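PDB 3FKD: L-threonine-O-3-phosphate decarboxylase from Porphyromonas gingivalis, which probably binds pyridoxal 5'-phosphate and is thought to decarboxylate L-threonine O-3-phosphate. Local coordinates for residues Val18-Asp27 with Arg319-Asn328. Sequence-based numbering, arbitrary orientation.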
ATOM      1  N   VAL A  18      26.100   9.413  -7.474  1.00 37.28           N
ATOM      2  CA  VAL A  18      26.351   8.861  -6.140  1.00 33.81           C
ATOM      3  C   VAL A  18      25.401   9.471  -5.104  1.00 32.07           C
ATOM      4  O   VAL A  18      25.329  10.711  -4.971  1.00 32.19           O
ATOM      5  CB  VAL A  18      27.805   9.116  -5.719  1.00 31.76           C
ATOM      6  CG1 VAL A  18      28.108   8.499  -4.326  1.00 29.09           C
ATOM      7  CG2 VAL A  18      28.752   8.579  -6.800  1.00 32.95           C
ATOM      8  N   ASN A  19      24.676   8.614  -4.383  1.00 27.28           N
ATOM      9  CA  ASN A  19      23.582   9.091  -3.552  1.00 25.54           C
ATOM     10  C   ASN A  19      23.918   9.178  -2.074  1.00 25.62           C
ATOM     11  O   ASN A  19      24.205   8.168  -1.447  1.00 24.12           O
ATOM     12  CB  ASN A  19      22.348   8.234  -3.747  1.00 24.91           C
ATOM     13  CG  ASN A  19      21.086   8.954  -3.340  1.00 24.92           C
ATOM     14  OD1 ASN A  19      21.130  10.002  -2.706  1.00 24.74           O
ATOM     15  ND2 ASN A  19      19.958   8.401  -3.708  1.00 23.53           N
ATOM     16  N   PHE A  20      23.879  10.403  -1.536  1.00 24.92           N
ATOM     17  CA  PHE A  20      24.220  10.703  -0.141  1.00 23.62           C
ATOM     18  C   PHE A  20      22.919  11.102   0.597  1.00 22.77           C
ATOM     19  O   PHE A  20      22.914  11.352   1.796  1.00 22.85           O
ATOM     20  CB  PHE A  20      25.291  11.846  -0.033  1.00 25.55           C
ATOM     21  CG  PHE A  20      26.668  11.481  -0.560  1.00 24.81           C
ATOM     22  CD1 PHE A  20      27.657  11.011   0.295  1.00 25.15           C
ATOM     23  CD2 PHE A  20      26.971  11.619  -1.897  1.00 24.72           C
ATOM     24  CE1 PHE A  20      28.913  10.638  -0.186  1.00 25.69           C
ATOM     25  CE2 PHE A  20      28.218  11.264  -2.367  1.00 26.91           C
ATOM     26  CZ  PHE A  20      29.187  10.761  -1.515  1.00 25.59           C
ATOM     27  N   SER A  21      21.806  11.133  -0.122  1.00 23.52           N
ATOM     28  CA  SER A  21      20.549  11.676   0.406  1.00 22.67           C
ATOM     29  C   SER A  21      19.550  10.671   1.032  1.00 22.63           C
ATOM     30  O   SER A  21      18.511  11.085   1.531  1.00 22.20           O
ATOM     31  CB  SER A  21      19.839  12.408  -0.709  1.00 22.40           C
ATOM     32  OG  SER A  21      19.106  11.486  -1.486  1.00 22.90           O
ATOM     33  N   THR A  22      19.842   9.371   0.985  1.00 19.78           N
ATOM     34  CA  THR A  22      18.930   8.386   1.517  1.00 19.44           C
ATOM     35  C   THR A  22      19.446   7.725   2.794  1.00 18.78           C
ATOM     36  O   THR A  22      20.630   7.556   2.970  1.00 19.70           O
ATOM     37  CB  THR A  22      18.451   7.315   0.425  1.00 21.13           C
ATOM     38  OG1 THR A  22      19.370   6.218   0.327  1.00 21.08           O
ATOM     39  CG2 THR A  22      18.251   7.964  -0.961  1.00 21.58           C
ATOM     40  N   THR A  23      18.541   7.385   3.697  1.00 17.97           N
ATOM     41  CA  THR A  23      18.909   6.645   4.874  1.00 18.51           C
ATOM     42  C   THR A  23      18.683   5.168   4.621  1.00 20.01           C
ATOM     43  O   THR A  23      18.441   4.417   5.540  1.00 20.72           O
ATOM     44  CB  THR A  23      18.116   7.089   6.111  1.00 20.23           C
ATOM     45  OG1 THR A  23      16.714   6.962   5.860  1.00 19.61           O
ATOM     46  CG2 THR A  23      18.451   8.557   6.477  1.00 20.54           C
ATOM     47  N   VAL A  24      18.757   4.754   3.363  1.00 20.42           N
ATOM     48  CA  VAL A  24      18.699   3.341   3.014  1.00 19.37           C
ATOM     49  C   VAL A  24      20.099   2.698   2.889  1.00 19.48           C
ATOM     50  O   VAL A  24      20.962   3.209   2.200  1.00 20.44           O
ATOM     51  CB  VAL A  24      17.884   3.147   1.705  1.00 18.78           C
ATOM     52  CG1 VAL A  24      17.886   1.697   1.253  1.00 17.07           C
ATOM     53  CG2 VAL A  24      16.440   3.685   1.892  1.00 18.73           C
ATOM     54  N   TRP A  25      20.312   1.571   3.559  1.00 20.72           N
ATOM     55  CA  TRP A  25      21.499   0.751   3.303  1.00 21.85           C
ATOM     56  C   TRP A  25      21.496   0.165   1.886  1.00 21.37           C
ATOM     57  O   TRP A  25      20.763  -0.751   1.573  1.00 19.62           O
ATOM     58  CB  TRP A  25      21.697  -0.336   4.367  1.00 21.29           C
ATOM     59  CG  TRP A  25      22.733  -1.357   3.984  1.00 23.50           C
ATOM     60  CD1 TRP A  25      22.519  -2.686   3.753  1.00 23.23           C
ATOM     61  CD2 TRP A  25      24.137  -1.133   3.759  1.00 23.47           C
ATOM     62  NE1 TRP A  25      23.688  -3.305   3.416  1.00 24.86           N
ATOM     63  CE2 TRP A  25      24.704  -2.387   3.410  1.00 24.78           C
ATOM     64  CE3 TRP A  25      24.966  -0.012   3.837  1.00 23.05           C
ATOM     65  CZ2 TRP A  25      26.066  -2.550   3.112  1.00 23.84           C
ATOM     66  CZ3 TRP A  25      26.332  -0.168   3.548  1.00 25.13           C
ATOM     67  CH2 TRP A  25      26.867  -1.435   3.188  1.00 26.16           C
ATOM     68  N   THR A  26      22.381   0.689   1.046  1.00 24.42           N
ATOM     69  CA  THR A  26      22.317   0.469  -0.406  1.00 24.16           C
ATOM     70  C   THR A  26      23.310  -0.561  -0.991  1.00 25.29           C
ATOM     71  O   THR A  26      23.123  -1.064  -2.093  1.00 23.18           O
ATOM     72  CB  THR A  26      22.406   1.841  -1.095  1.00 22.50           C
ATOM     73  OG1 THR A  26      21.070   2.316  -1.350  1.00 22.79           O
ATOM     74  CG2 THR A  26      23.218   1.817  -2.350  1.00 22.72           C
ATOM     75  N   ASP A  27      24.349  -0.876  -0.229  1.00 26.45           N
ATOM     76  CA  ASP A  27      25.443  -1.693  -0.724  1.00 28.18           C
ATOM     77  C   ASP A  27      25.275  -3.180  -0.397  1.00 27.68           C
ATOM     78  O   ASP A  27      26.222  -3.933  -0.523  1.00 28.62           O
ATOM     79  CB  ASP A  27      26.789  -1.176  -0.179  1.00 28.81           C
ATOM     80  CG  ASP A  27      27.660  -0.532  -1.255  1.00 33.55           C
ATOM     81  OD1 ASP A  27      27.100  -0.125  -2.279  1.00 35.22           O
ATOM     82  OD2 ASP A  27      28.905  -0.432  -1.090  1.00 35.75           O
ATOM     83  N   ARG A 319      21.224  16.552   5.364  1.00 23.36           N
ATOM     84  CA  ARG A 319      21.459  15.216   5.895  1.00 23.14           C
ATOM     85  C   ARG A 319      22.379  14.475   4.920  1.00 22.84           C
ATOM     86  O   ARG A 319      22.129  14.487   3.716  1.00 22.16           O
ATOM     87  CB  ARG A 319      20.130  14.435   6.082  1.00 23.28           C
ATOM     88  CG  ARG A 319      20.280  13.162   6.952  1.00 21.16           C
ATOM     89  CD  ARG A 319      19.054  12.340   7.025  1.00 18.83           C
ATOM     90  NE  ARG A 319      18.672  11.961   5.685  1.00 21.87           N
ATOM     91  CZ  ARG A 319      17.434  11.689   5.293  1.00 20.15           C
ATOM     92  NH1 ARG A 319      16.415  11.724   6.158  1.00 19.06           N
ATOM     93  NH2 ARG A 319      17.234  11.363   4.033  1.00 20.42           N
ATOM     94  N   ILE A 320      23.430  13.845   5.448  1.00 21.16           N
ATOM     95  CA  ILE A 320      24.369  13.064   4.646  1.00 21.36           C
ATOM     96  C   ILE A 320      24.555  11.617   5.157  1.00 22.65           C
ATOM     97  O   ILE A 320      24.866  11.419   6.337  1.00 22.09           O
ATOM     98  CB  ILE A 320      25.763  13.689   4.660  1.00 22.91           C
ATOM     99  CG1 ILE A 320      25.715  15.202   4.410  1.00 23.36           C
ATOM    100  CG2 ILE A 320      26.701  12.956   3.686  1.00 23.48           C
ATOM    101  CD1 ILE A 320      25.944  15.594   2.996  1.00 24.56           C
ATOM    102  N   THR A 321      24.373  10.619   4.275  1.00 20.15           N
ATOM    103  CA  THR A 321      24.715   9.235   4.589  1.00 21.24           C
ATOM    104  C   THR A 321      26.067   8.808   4.026  1.00 21.53           C
ATOM    105  O   THR A 321      26.295   8.869   2.820  1.00 22.60           O
ATOM    106  CB  THR A 321      23.673   8.228   4.033  1.00 21.91           C
ATOM    107  OG1 THR A 321      22.367   8.683   4.369  1.00 21.86           O
ATOM    108  CG2 THR A 321      23.908   6.804   4.601  1.00 18.53           C
ATOM    109  N   THR A 322      26.938   8.334   4.904  1.00 21.48           N
ATOM    110  CA  THR A 322      28.215   7.726   4.516  1.00 22.27           C
ATOM    111  C   THR A 322      28.092   6.696   3.381  1.00 21.13           C
ATOM    112  O   THR A 322      27.437   5.682   3.523  1.00 20.84           O
ATOM    113  CB  THR A 322      28.837   7.059   5.735  1.00 23.59           C
ATOM    114  OG1 THR A 322      28.935   8.026   6.783  1.00 24.93           O
ATOM    115  CG2 THR A 322      30.219   6.373   5.414  1.00 24.18           C
ATOM    116  N   GLN A 323      28.737   6.991   2.267  1.00 22.65           N
ATOM    117  CA  GLN A 323      28.830   6.106   1.119  1.00 24.28           C
ATOM    118  C   GLN A 323      30.182   5.372   1.169  1.00 26.55           C
ATOM    119  O   GLN A 323      30.716   5.161   2.245  1.00 26.43           O
ATOM    120  CB  GLN A 323      28.623   6.911  -0.161  1.00 23.66           C
ATOM    121  CG  GLN A 323      27.214   7.565  -0.250  1.00 24.39           C
ATOM    122  CD  GLN A 323      26.051   6.540   0.031  1.00 24.27           C
ATOM    123  OE1 GLN A 323      25.950   5.512  -0.634  1.00 22.47           O
ATOM    124  NE2 GLN A 323      25.236   6.815   1.042  1.00 20.45           N
ATOM    125  N   ARG A 324      30.737   4.949   0.049  1.00 27.23           N
ATOM    126  CA  ARG A 324      32.069   4.296   0.130  1.00 31.31           C
ATOM    127  C   ARG A 324      33.251   5.284   0.438  1.00 30.67           C
ATOM    128  O   ARG A 324      33.145   6.486   0.200  1.00 31.27           O
ATOM    129  CB  ARG A 324      32.360   3.521  -1.151  1.00 29.71           C
ATOM    130  CG  ARG A 324      31.461   2.336  -1.358  1.00 31.91           C
ATOM    131  CD  ARG A 324      31.612   1.811  -2.787  1.00 35.56           C
ATOM    132  NE  ARG A 324      30.588   0.827  -3.127  1.00 40.92           N
ATOM    133  CZ  ARG A 324      30.470   0.240  -4.319  1.00 43.98           C
ATOM    134  NH1 ARG A 324      29.502  -0.647  -4.518  1.00 47.60           N
ATOM    135  NH2 ARG A 324      31.309   0.535  -5.312  1.00 41.86           N
ATOM    136  N   PRO A 325      34.379   4.779   0.962  1.00 30.65           N
ATOM    137  CA  PRO A 325      35.480   5.709   1.271  1.00 30.89           C
ATOM    138  C   PRO A 325      35.911   6.535   0.067  1.00 32.53           C
ATOM    139  O   PRO A 325      35.853   7.771   0.136  1.00 34.53           O
ATOM    140  CB  PRO A 325      36.597   4.793   1.735  1.00 25.54           C
ATOM    141  CG  PRO A 325      35.898   3.636   2.321  1.00 31.25           C
ATOM    142  CD  PRO A 325      34.684   3.412   1.423  1.00 29.89           C
ATOM    143  N   ALA A 326      36.285   5.887  -1.026  1.00 29.38           N
ATOM    144  CA  ALA A 326      36.564   6.630  -2.246  1.00 31.16           C
ATOM    145  C   ALA A 326      35.462   7.662  -2.609  1.00 32.84           C
ATOM    146  O   ALA A 326      35.773   8.740  -3.059  1.00 37.63           O
ATOM    147  CB  ALA A 326      36.852   5.693  -3.418  1.00 27.43           C
ATOM    148  N   GLN A 327      34.187   7.347  -2.429  1.00 32.45           N
ATOM    149  CA  GLN A 327      33.138   8.315  -2.774  1.00 32.48           C
ATOM    150  C   GLN A 327      33.133   9.419  -1.743  1.00 32.97           C
ATOM    151  O   GLN A 327      32.861  10.559  -2.061  1.00 34.08           O
ATOM    152  CB  GLN A 327      31.751   7.645  -2.793  1.00 33.10           C
ATOM    153  CG  GLN A 327      31.275   7.128  -4.173  1.00 33.15           C
ATOM    154  CD  GLN A 327      30.593   5.767  -4.126  1.00 28.62           C
ATOM    155  OE1 GLN A 327      30.229   5.249  -3.066  1.00 28.71           O
ATOM    156  NE2 GLN A 327      30.462   5.169  -5.281  1.00 26.65           N
ATOM    157  N   ASN A 328      33.399   9.050  -0.491  1.00 34.08           N
ATOM    158  CA  ASN A 328      33.411   9.993   0.613  1.00 33.02           C
ATOM    159  C   ASN A 328      34.555  10.967   0.386  1.00 34.48           C
ATOM    160  O   ASN A 328      34.397  12.175   0.509  1.00 33.12           O
ATOM    161  CB  ASN A 328      33.575   9.281   1.970  1.00 30.29           C
ATOM    162  CG  ASN A 328      32.429   8.340   2.290  1.00 29.68           C
ATOM    163  OD1 ASN A 328      31.351   8.433   1.709  1.00 28.11           O
ATOM    164  ND2 ASN A 328      32.664   7.421   3.232  1.00 29.55           N
TER
HETATM  165  O   HOH W   1      22.847   4.902   0.930  1.00 23.57           O
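V18 lays its CG1 methyl against Q327 on the first turn of helix 325-339, CG1 lying 3.5 Å from Q327 CG. Beyond N19, whose OD1 accepts from the backbone N of S21 in an Asx turn and also from the S21 hydroxyl, the buried ring of F20 takes Q323 over one face. Q323 CG sits 3.7 Å from the ring centroid in a CH-pi contact, displaced toward the rim, while Q327 O and N328 OD1 lie at the ring edge. I320 CG2 adds an apolar contact at F20 CD1, and F331, farther along the helix, meets the ring as well. The F20 carbonyl accepts a bond from the backbone N of T321 (N to O 3.0 Å). Strands 18-19 and 317-321 flank strand 302-306 in the small mixed sheet of what is, by family, an aminotransferase-like PLP fold, and here the chain leaves the edge strand to run past the C-terminal residues of strand 317-321. S21 O accepts from R319 NH2 at 2.8 Å, in the guanidinium plane but above that of the carbonyl. T321 OG1 lies toward T22 O, modelled so short that the bond's length is doubtful. T23 CG2 rests over the centre of the R319 guanidinium, 3.5 Å from CZ, a bend at chi3 (58°) having turned the arginine's end this way; T23 OG1 bonds Y169. A water links V24 O to Q323 NE2, which also donates to T321 O. D27 OD2 offers its syn lone pair to NE of the extended R324 (2.9 Å), a salt bridge with carboxylate and guanidinium planes 53° apart; the second bond, NH1 to OD1, is weak.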